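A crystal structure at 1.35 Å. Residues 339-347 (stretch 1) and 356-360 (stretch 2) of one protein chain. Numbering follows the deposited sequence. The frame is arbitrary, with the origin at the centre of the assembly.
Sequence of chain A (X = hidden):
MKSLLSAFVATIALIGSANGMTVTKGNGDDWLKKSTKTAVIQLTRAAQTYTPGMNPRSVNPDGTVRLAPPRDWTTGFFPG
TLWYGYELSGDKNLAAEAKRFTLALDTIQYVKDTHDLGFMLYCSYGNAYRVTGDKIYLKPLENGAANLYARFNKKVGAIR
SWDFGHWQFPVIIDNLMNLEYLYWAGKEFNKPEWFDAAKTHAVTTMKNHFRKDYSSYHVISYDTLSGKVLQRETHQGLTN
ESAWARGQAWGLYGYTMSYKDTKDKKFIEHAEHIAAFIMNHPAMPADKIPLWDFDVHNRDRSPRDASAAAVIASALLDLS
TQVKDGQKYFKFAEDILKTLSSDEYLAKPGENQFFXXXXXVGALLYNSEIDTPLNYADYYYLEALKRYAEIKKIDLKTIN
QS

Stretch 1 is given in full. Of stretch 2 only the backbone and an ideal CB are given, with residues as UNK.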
ATOM      1  N   THR A 339      -2.917  -7.717  16.908  1.00 11.72           N
ATOM      2  CA  THR A 339      -1.470  -7.920  17.036  1.00 12.29           C
ATOM      3  C   THR A 339      -0.675  -6.645  16.727  1.00 11.37           C
ATOM      4  O   THR A 339       0.248  -6.272  17.475  1.00 11.55           O
ATOM      5  CB  THR A 339      -0.977  -9.092  16.151  1.00 13.66           C
ATOM      6  OG1 THR A 339      -1.635 -10.303  16.545  1.00 15.96           O
ATOM      7  CG2 THR A 339       0.535  -9.290  16.299  1.00 14.22           C
ATOM      8  N   LEU A 340      -1.020  -5.977  15.632  1.00 10.15           N
ATOM      9  CA  LEU A 340      -0.337  -4.743  15.262  1.00 10.79           C
ATOM     10  C   LEU A 340      -0.506  -3.644  16.300  1.00 11.12           C
ATOM     11  O   LEU A 340       0.355  -2.775  16.415  1.00 11.57           O
ATOM     12  CB  LEU A 340      -0.795  -4.240  13.889  1.00 10.10           C
ATOM     13  CG  LEU A 340      -0.319  -5.085  12.709  1.00  8.82           C
ATOM     14  CD1 LEU A 340      -0.848  -4.416  11.457  1.00  9.83           C
ATOM     15  CD2 LEU A 340       1.213  -5.192  12.614  1.00 10.44           C
ATOM     16  N   SER A 341      -1.606  -3.695  17.058  1.00 11.18           N
ATOM     17  CA  SER A 341      -1.925  -2.684  18.061  1.00 11.52           C
ATOM     18  C   SER A 341      -1.369  -3.010  19.446  1.00 12.55           C
ATOM     19  O   SER A 341      -1.528  -2.216  20.379  1.00 13.27           O
ATOM     20  CB  SER A 341      -3.441  -2.488  18.160  1.00 11.57           C
ATOM     21  OG  SER A 341      -3.989  -2.137  16.905  1.00 11.70           O
ATOM     22  N   SER A 342      -0.738  -4.177  19.582  1.00 12.62           N
ATOM     23  CA  SER A 342      -0.150  -4.603  20.847  1.00 12.35           C
ATOM     24  C   SER A 342       1.203  -3.918  21.070  1.00 11.50           C
ATOM     25  O   SER A 342       1.780  -3.334  20.164  1.00 12.73           O
ATOM     26  CB  SER A 342       0.007  -6.130  20.863  1.00 13.77           C
ATOM     27  OG  SER A 342       1.076  -6.562  20.053  1.00 13.53           O
ATOM     28  N   ASP A 343       1.728  -4.027  22.284  1.00 11.84           N
ATOM     29  CA  ASP A 343       3.010  -3.431  22.635  1.00 12.26           C
ATOM     30  C   ASP A 343       4.135  -3.843  21.704  1.00 10.70           C
ATOM     31  O   ASP A 343       5.030  -3.060  21.437  1.00 11.97           O
ATOM     32  CB  ASP A 343       3.376  -3.861  24.074  1.00 13.39           C
ATOM     33  CG  ASP A 343       4.793  -3.440  24.494  1.00 15.68           C
ATOM     34  OD1 ASP A 343       5.779  -4.199  24.275  1.00 16.26           O
ATOM     35  OD2 ASP A 343       4.929  -2.324  25.036  1.00 18.05           O
ATOM     36  N   GLU A 344       4.075  -5.076  21.208  1.00 10.93           N
ATOM     37  CA  GLU A 344       5.115  -5.620  20.353  1.00 10.71           C
ATOM     38  C   GLU A 344       5.249  -4.830  19.055  1.00 10.28           C
ATOM     39  O   GLU A 344       6.364  -4.656  18.558  1.00 10.92           O
ATOM     40  CB  GLU A 344       4.767  -7.064  20.015  1.00 11.46           C
ATOM     41  CG  GLU A 344       5.813  -7.775  19.177  1.00 12.83           C
ATOM     42  CD  GLU A 344       5.418  -9.217  18.857  1.00 13.49           C
ATOM     43  OE1 GLU A 344       4.295  -9.646  19.220  1.00 14.45           O
ATOM     44  OE2 GLU A 344       6.225  -9.931  18.227  1.00 14.10           O
ATOM     45  N   TYR A 345       4.126  -4.341  18.508  1.00 10.36           N
ATOM     46  CA  TYR A 345       4.109  -3.656  17.207  1.00  9.96           C
ATOM     47  C   TYR A 345       3.807  -2.161  17.227  1.00 10.16           C
ATOM     48  O   TYR A 345       4.225  -1.434  16.329  1.00 10.76           O
ATOM     49  CB  TYR A 345       3.169  -4.371  16.225  1.00 10.63           C
ATOM     50  CG  TYR A 345       3.761  -5.658  15.723  1.00 10.32           C
ATOM     51  CD1 TYR A 345       4.597  -5.674  14.614  1.00 10.97           C
ATOM     52  CD2 TYR A 345       3.527  -6.850  16.379  1.00 10.03           C
ATOM     53  CE1 TYR A 345       5.164  -6.846  14.148  1.00 10.33           C
ATOM     54  CE2 TYR A 345       4.091  -8.046  15.921  1.00 10.14           C
ATOM     55  CZ  TYR A 345       4.928  -8.028  14.821  1.00 10.01           C
ATOM     56  OH  TYR A 345       5.513  -9.177  14.347  1.00 11.34           O
ATOM     57  N   LEU A 346       3.079  -1.708  18.238  1.00  9.96           N
ATOM     58  CA  LEU A 346       2.632  -0.321  18.270  1.00  9.85           C
ATOM     59  C   LEU A 346       3.563   0.502  19.149  1.00 11.60           C
ATOM     60  O   LEU A 346       3.704   0.232  20.352  1.00 12.51           O
ATOM     61  CB  LEU A 346       1.197  -0.238  18.804  1.00 10.57           C
ATOM     62  CG  LEU A 346       0.593   1.158  18.894  1.00 11.63           C
ATOM     63  CD1 LEU A 346       0.266   1.655  17.489  1.00 12.99           C
ATOM     64  CD2 LEU A 346      -0.640   1.166  19.731  1.00 12.79           C
ATOM     65  N   ALA A 347       4.212   1.499  18.561  1.00 12.83           N
ATOM     66  CA  ALA A 347       5.112   2.373  19.323  1.00 12.87           C
ATOM     67  C   ALA A 347       4.413   3.070  20.484  1.00 13.66           C
ATOM     68  O   ALA A 347       3.239   3.446  20.392  1.00 14.62           O
ATOM     69  CB  ALA A 347       5.677   3.425  18.394  1.00 14.94           C
ATOM     70  N   UNK A 356       4.308   5.058  13.805  1.00  9.67           N
ATOM     71  CA  UNK A 356       3.232   4.408  14.550  1.00 10.18           C
ATOM     72  C   UNK A 356       3.534   2.919  14.824  1.00 10.13           C
ATOM     73  O   UNK A 356       3.420   2.474  15.950  1.00 11.02           O
ATOM     74  CB  UNK A 356       1.917   4.541  13.779  1.00 10.18           C
ATOM     75  N   UNK A 357       3.922   2.158  13.801  1.00  9.60           N
ATOM     76  CA  UNK A 357       4.242   0.738  13.938  1.00  9.63           C
ATOM     77  C   UNK A 357       5.740   0.467  13.885  1.00  9.37           C
ATOM     78  O   UNK A 357       6.531   1.280  13.384  1.00  9.97           O
ATOM     79  CB  UNK A 357       3.539  -0.063  12.840  1.00  9.63           C
ATOM     80  N   UNK A 358       6.108  -0.700  14.406  1.00 10.01           N
ATOM     81  CA  UNK A 358       7.473  -1.219  14.332  1.00  9.88           C
ATOM     82  C   UNK A 358       7.537  -2.451  13.422  1.00  9.36           C
ATOM     83  O   UNK A 358       6.502  -2.972  12.983  1.00 10.32           O
ATOM     84  CB  UNK A 358       7.987  -1.566  15.731  1.00  9.88           C
ATOM     85  N   UNK A 359       8.749  -2.911  13.113  1.00  9.64           N
ATOM     86  CA  UNK A 359       8.951  -4.277  12.564  1.00  9.32           C
ATOM     87  C   UNK A 359       8.484  -4.516  11.124  1.00 10.10           C
ATOM     88  O   UNK A 359       7.845  -5.539  10.854  1.00 10.56           O
ATOM     89  CB  UNK A 359       8.222  -5.278  13.463  1.00  9.32           C
ATOM     90  N   UNK A 360       8.780  -3.587  10.216  1.00  9.22           N
ATOM     91  CA  UNK A 360       8.663  -3.871   8.783  1.00  8.07           C
ATOM     92  C   UNK A 360      10.008  -4.259   8.175  1.00  8.68           C
ATOM     93  O   UNK A 360      11.064  -4.038   8.787  1.00  9.75           O
ATOM     94  CB  UNK A 360       8.092  -2.657   8.048  1.00  8.07           C
TER

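The two stretches are joined at one beta bridge, centred on Leu-346 and position 357, whose CA atoms lie 4.7 Å apart. Two backbone hydrogen bonds frame it: Ala-347 N donates to the carbonyl O of 356 at 2.9 Å, and the N of 358 donates to Tyr-345 O at 2.8 Å. These bonds use main-chain atoms and so leave the choice of side chain largely free.

At position 356 CA-to-CB points away from stretch 1, and the ideal CB lies 5.0 Å from Leu-346 CD1. That methyl favours an apolar group, and valine, isoleucine, leucine or methionine would all suit. The residue is Ile-356, whose CG2 packs against Leu-346 CD1 at 3.7 Å. A water donates to both Ile-356 O and Ala-347 O, 2.9 Å from each, adding a second link beside the bridge.

Position 357 also points away overall, yet its ideal CB is 3.8 Å from Tyr-345 O. Beyond it lie the side chains of Leu-340 and Leu-346, an apolar setting in which leucine, isoleucine or methionine could reach across. Leu-357 does so in the m, t rotamer: CD1 lies 4.2 Å from Leu-340 CD1, and CD2 lies 4.2 Å from Leu-346 CD1. Its CA makes a CA-H...O contact with Tyr-345 O at 3.2 Å.

From position 358 CA-to-CB runs sideways, while the carbonyls of Asp-343 and Glu-344 offer acceptors farther along stretch 1. A long donor such as lysine or arginine fits this arrangement; glutamine is conceivable but shorter. Lys-358 extends past the turn, its CE 4.0 Å from Leu-346 N. At its tip, Lys-358 NZ donates to Asp-343 O at 2.9 Å and, weakly, to Glu-344 O at 3.2 Å. The amine thus engages main-chain oxygens, holding the turn by its carbonyls.

Position 359 has phi/psi of 71/44, a left-handed conformation in which glycine, asparagine or aspartate would be unsurprising. However, CA-to-CB points toward stretch 1, with the ideal CB 3.5 Å from Tyr-345 CE1, and Glu-344 O lies within reach of a side chain. An aromatic or a polar group could use this site, and histidine combines both characters. His-359 turns its ring edge toward the face of Tyr-345, the planes at 84° and the centroids 5.1 Å apart, which places NE2 2.9 Å from Glu-344 O.

Position 360 points sideways, with nothing of stretch 1 within 5.5 Å of its ideal CB, so the visible atoms scarcely restrict it. It is Ser-360, whose OG is hydrogen-bonded elsewhere in the structure.

Stretch 2 356-360: ILKHS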
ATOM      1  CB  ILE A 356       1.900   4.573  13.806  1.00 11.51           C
ATOM      2  CG1 ILE A 356       1.531   6.072  13.708  1.00 12.56           C
ATOM      3  CG2 ILE A 356       0.797   3.787  14.494  1.00 12.00           C
ATOM      4  CD1 ILE A 356       0.399   6.401  12.761  1.00 13.50           C
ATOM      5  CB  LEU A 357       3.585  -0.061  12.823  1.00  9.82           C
ATOM      6  CG  LEU A 357       2.063  -0.121  12.805  1.00 10.14           C
ATOM      7  CD1 LEU A 357       1.607  -1.046  11.674  1.00 11.86           C
ATOM      8  CD2 LEU A 357       1.513  -0.593  14.133  1.00 10.90           C
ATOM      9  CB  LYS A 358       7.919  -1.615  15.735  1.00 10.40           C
ATOM     10  CG  LYS A 358       7.988  -0.424  16.681  1.00 11.48           C
ATOM     11  CD  LYS A 358       8.276  -0.849  18.132  1.00 12.07           C
ATOM     12  CE  LYS A 358       7.076  -1.519  18.809  1.00 12.09           C
ATOM     13  NZ  LYS A 358       7.467  -2.124  20.129  1.00 13.03           N
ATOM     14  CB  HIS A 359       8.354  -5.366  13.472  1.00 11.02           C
ATOM     15  CG  HIS A 359       8.753  -5.255  14.909  1.00 12.18           C
ATOM     16  ND1 HIS A 359      10.067  -5.193  15.326  1.00 13.98           N
ATOM     17  CD2 HIS A 359       7.998  -5.219  16.033  1.00 12.32           C
ATOM     18  CE1 HIS A 359      10.101  -5.131  16.647  1.00 14.08           C
ATOM     19  NE2 HIS A 359       8.854  -5.115  17.096  1.00 13.93           N
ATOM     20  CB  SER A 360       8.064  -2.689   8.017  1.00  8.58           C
ATOM     21  OG  SER A 360       6.689  -2.574   8.329  1.00  9.16           O
TER
HETATM   22  O   HOH W   1       2.498   4.498  17.777  1.00 22.43           O
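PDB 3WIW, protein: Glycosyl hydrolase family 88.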